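Local coordinates for putative uncharacterized protein (Archaeoglobus fulgidus, PDB 3VU0) that forms the C-terminal globular domain of an archaeal AglB, a member of the oligosaccharyltransferase family, and carries that family's WWDYG signature sequence, at residues N17-Q21 with A48-V52; S36-Y40 with V91-T95. The contacts are given in a common frame with arbitrary orientation. Numbering follows the deposited sequence.

Contact 1: residues N17-Q21 with A48-V52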
# COMPACT_ATOMS: atom_id res chain seq x y z
N ASN A 17 11.75 -13.33 -7.37
CA ASN A 17 11.05 -14.20 -6.44
C ASN A 17 9.55 -14.35 -6.67
O ASN A 17 9.00 -15.42 -6.41
CB ASN A 17 11.31 -13.74 -4.99
CG ASN A 17 12.70 -14.13 -4.51
OD1 ASN A 17 12.96 -15.31 -4.24
ND2 ASN A 17 13.59 -13.15 -4.40
N LEU A 18 8.87 -13.31 -7.13
CA LEU A 18 7.44 -13.43 -7.38
C LEU A 18 7.22 -14.27 -8.65
O LEU A 18 8.07 -14.27 -9.55
CB LEU A 18 6.79 -12.05 -7.52
CG LEU A 18 6.89 -11.07 -6.34
CD1 LEU A 18 5.97 -9.89 -6.58
CD2 LEU A 18 6.52 -11.76 -5.03
N GLU A 19 6.10 -14.98 -8.72
CA GLU A 19 5.80 -15.82 -9.88
C GLU A 19 5.90 -15.05 -11.19
O GLU A 19 5.24 -14.02 -11.37
CB GLU A 19 4.40 -16.44 -9.75
CG GLU A 19 4.23 -17.42 -8.58
CD GLU A 19 4.18 -16.72 -7.23
OE1 GLU A 19 3.52 -15.67 -7.13
OE2 GLU A 19 4.78 -17.24 -6.26
N ALA A 20 6.72 -15.56 -12.11
CA ALA A 20 6.96 -14.93 -13.40
C ALA A 20 5.69 -14.63 -14.20
O ALA A 20 4.71 -15.37 -14.12
CB ALA A 20 7.90 -15.79 -14.24
N GLN A 21 5.74 -13.55 -14.96
CA GLN A 21 4.61 -13.13 -15.79
C GLN A 21 5.07 -12.85 -17.22
O GLN A 21 6.27 -12.83 -17.51
CB GLN A 21 3.96 -11.87 -15.21
CG GLN A 21 3.43 -12.04 -13.80
CD GLN A 21 2.57 -10.87 -13.35
OE1 GLN A 21 2.97 -9.71 -13.46
NE2 GLN A 21 1.38 -11.17 -12.83
N ALA A 48 10.30 -4.33 -11.76
CA ALA A 48 10.04 -5.63 -11.16
C ALA A 48 9.35 -6.56 -12.16
O ALA A 48 9.30 -7.77 -11.97
CB ALA A 48 9.17 -5.47 -9.91
N LYS A 49 8.83 -5.97 -13.23
CA LYS A 49 8.15 -6.72 -14.28
C LYS A 49 6.91 -7.45 -13.78
O LYS A 49 6.66 -8.60 -14.15
CB LYS A 49 9.11 -7.73 -14.92
CG LYS A 49 10.43 -7.14 -15.39
CD LYS A 49 10.22 -6.06 -16.45
CE LYS A 49 11.54 -5.44 -16.88
NZ LYS A 49 11.35 -4.35 -17.89
N LYS A 50 6.12 -6.78 -12.94
CA LYS A 50 4.91 -7.37 -12.40
C LYS A 50 3.72 -6.45 -12.61
O LYS A 50 3.84 -5.23 -12.49
CB LYS A 50 5.10 -7.66 -10.90
CG LYS A 50 6.31 -8.53 -10.59
CD LYS A 50 6.05 -9.98 -10.97
CE LYS A 50 7.32 -10.81 -10.93
NZ LYS A 50 8.24 -10.47 -12.05
N ALA A 51 2.57 -7.03 -12.92
CA ALA A 51 1.34 -6.27 -13.14
C ALA A 51 0.94 -5.51 -11.88
O ALA A 51 1.13 -6.00 -10.76
CB ALA A 51 0.22 -7.21 -13.57
N VAL A 52 0.37 -4.32 -12.05
CA VAL A 52 -0.03 -3.52 -10.90
C VAL A 52 -1.50 -3.10 -10.92
O VAL A 52 -2.16 -3.11 -11.96
CB VAL A 52 0.83 -2.23 -10.80
CG1 VAL A 52 2.29 -2.59 -10.57
CG2 VAL A 52 0.68 -1.39 -12.07
O HOH W 1 7.80 -11.40 -14.69
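One direct hydrogen bond ties the segments together: the amide N of A51 donates to OE1 of Q21 at 2.8 Å, with a nearly straight N-H...O angle of 161°. The same oxygen lies 3.2 Å from CA of K50, so the extended Q21 side chain rests against the backbone it binds, while its NE2 reaches Y32 O. Van der Waals contact is made near the end of the lysine, where CE of K50 lies 3.7 Å from CB of L18. Both segments follow helices, 5-17 and 41-46, and the contact brings their exits together beside strand 33-35, to whose V34 A51 is also bonded through its backbone. K49 leaves the second helix with a positive phi of 62°. K50 curls back over this exit, and its NZ donates to O of A48 at 2.9 Å. A water bridges the segments, receiving bonds from Q21 N (3.0 Å) and K50 NZ (2.8 Å) and donating to K49 O (3.1 Å).

Contact 2: residues S36-Y40 with V91-T95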
# COMPACT_ATOMS: atom_id res chain seq x y z
N SER A 36 -0.29 -1.39 -4.65
CA SER A 36 0.52 -0.40 -3.94
C SER A 36 -0.04 0.96 -4.31
O SER A 36 -1.04 1.05 -5.02
CB SER A 36 1.98 -0.49 -4.38
OG SER A 36 2.80 0.28 -3.51
N TRP A 37 0.59 2.03 -3.83
CA TRP A 37 0.13 3.37 -4.16
C TRP A 37 0.54 3.63 -5.61
O TRP A 37 1.57 3.13 -6.07
CB TRP A 37 0.79 4.40 -3.23
CG TRP A 37 0.19 5.78 -3.32
CD1 TRP A 37 0.86 6.96 -3.30
CD2 TRP A 37 -1.20 6.11 -3.43
NE1 TRP A 37 -0.01 8.01 -3.40
CE2 TRP A 37 -1.29 7.52 -3.48
CE3 TRP A 37 -2.39 5.36 -3.50
CZ2 TRP A 37 -2.51 8.20 -3.58
CZ3 TRP A 37 -3.61 6.04 -3.60
CH2 TRP A 37 -3.66 7.44 -3.64
N TRP A 38 -0.24 4.42 -6.34
CA TRP A 38 0.05 4.66 -7.75
C TRP A 38 1.42 5.26 -8.07
O TRP A 38 1.95 5.03 -9.15
CB TRP A 38 -1.06 5.50 -8.39
CG TRP A 38 -1.06 6.93 -7.99
CD1 TRP A 38 -1.64 7.47 -6.87
CD2 TRP A 38 -0.45 8.01 -8.69
NE1 TRP A 38 -1.41 8.82 -6.83
CE2 TRP A 38 -0.68 9.18 -7.94
CE3 TRP A 38 0.28 8.11 -9.88
CZ2 TRP A 38 -0.21 10.44 -8.34
CZ3 TRP A 38 0.75 9.36 -10.28
CH2 TRP A 38 0.50 10.51 -9.51
N ASP A 39 2.01 6.00 -7.13
CA ASP A 39 3.32 6.60 -7.37
C ASP A 39 4.40 5.57 -7.73
O ASP A 39 5.34 5.87 -8.47
CB ASP A 39 3.83 7.35 -6.12
CG ASP A 39 3.01 8.58 -5.80
OD1 ASP A 39 2.31 9.10 -6.69
OD2 ASP A 39 3.08 9.03 -4.64
N TYR A 40 4.27 4.36 -7.20
CA TYR A 40 5.26 3.31 -7.43
C TYR A 40 4.93 2.33 -8.54
O TYR A 40 5.72 1.42 -8.84
CB TYR A 40 5.47 2.53 -6.13
CG TYR A 40 5.42 3.39 -4.88
CD1 TYR A 40 6.35 4.41 -4.68
CD2 TYR A 40 4.45 3.18 -3.91
CE1 TYR A 40 6.32 5.21 -3.54
CE2 TYR A 40 4.40 3.97 -2.76
CZ TYR A 40 5.34 4.98 -2.58
OH TYR A 40 5.29 5.75 -1.44
N VAL A 91 4.84 1.37 1.94
CA VAL A 91 6.06 2.16 2.07
C VAL A 91 5.90 3.11 3.26
O VAL A 91 4.82 3.65 3.48
CB VAL A 91 6.31 2.98 0.79
CG1 VAL A 91 7.67 3.67 0.85
CG2 VAL A 91 6.23 2.07 -0.42
N GLU A 92 6.97 3.30 4.02
CA GLU A 92 6.90 4.16 5.20
C GLU A 92 6.37 5.57 4.95
O GLU A 92 5.62 6.10 5.78
CB GLU A 92 8.27 4.25 5.89
CG GLU A 92 8.20 4.92 7.27
CD GLU A 92 9.54 5.02 7.97
OE1 GLU A 92 9.59 5.55 9.11
OE2 GLU A 92 10.55 4.56 7.40
N GLU A 93 6.73 6.19 3.82
CA GLU A 93 6.25 7.55 3.54
C GLU A 93 4.73 7.65 3.40
O GLU A 93 4.18 8.74 3.36
CB GLU A 93 6.93 8.12 2.28
CG GLU A 93 6.60 7.40 0.98
CD GLU A 93 7.22 8.05 -0.25
OE1 GLU A 93 7.00 7.55 -1.37
OE2 GLU A 93 7.93 9.08 -0.11
N LEU A 94 4.05 6.51 3.33
CA LEU A 94 2.59 6.48 3.22
C LEU A 94 1.91 6.56 4.59
O LEU A 94 0.74 6.92 4.70
CB LEU A 94 2.12 5.19 2.54
CG LEU A 94 2.61 4.84 1.14
CD1 LEU A 94 1.95 3.54 0.67
CD2 LEU A 94 2.27 5.97 0.19
N THR A 95 2.65 6.20 5.63
CA THR A 95 2.12 6.19 6.98
C THR A 95 2.18 7.53 7.69
O THR A 95 2.94 8.42 7.30
CB THR A 95 2.85 5.15 7.85
OG1 THR A 95 4.20 5.59 8.05
CG2 THR A 95 2.87 3.79 7.17
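Two side chains give this buried contact its relief: the ring of Y40 projects from 36-40 toward the turn at 91-95, and L94 projects back. The tyrosine fits beside V91 and L94. Its CE2 lies 3.5 Å from CG2 of V91 and 4.2 Å from CD2 of L94, and its OH comes within 3.4 Å of that same L94 methyl, which sits at the ring edge. L94 CD2 in turn fills the notch between the W37 and Y40 side chains, since it also approaches CD1 of W37 at 3.9 Å. The side chains span the gap between main chains whose nearest CA atoms, of W37 and L94, are 8.4 Å apart. At the tip of the tyrosine the fit becomes polar: OH of Y40 donates a very short 2.5 Å hydrogen bond to OE1 of E93. K104 forms salt bridges with both E93 and D39, so charge borders the apolar fit. The 3-10 segment 92-94, where N of L94 bonds to O of V91 at 3.0 Å, directs E93 and L94 toward the tyrosine. On the other segment a tight turn, with Y40 N bonded to W37 O at 3.2 Å, points the CA-to-CB bonds of W37 and Y40 toward 91-95, though their rings then diverge. W37 to Y40 belong to the WWDYG sequence, the signature motif of the AglB/Stt3/PglB family.

How the contacts relate
The two contacts interleave along the chain, their segments alternating in the order 17-21, 36-40, 48-52, 91-95. Helix 41-46 joins them directly, running from the aromatic turn of contact 2 to the lysine-rich exit of contact 1. Their centres are 18 Å apart and their nearest atoms about 6 Å, so they do not touch. Contact 2 is the more central, about 6 Å from the centre of the chain against 16 Å for contact 1. Strand 85-91 offers a second connection: E19 of contact 1 pairs with its R86 and Y87, whereas V91 at its far end belongs to contact 2.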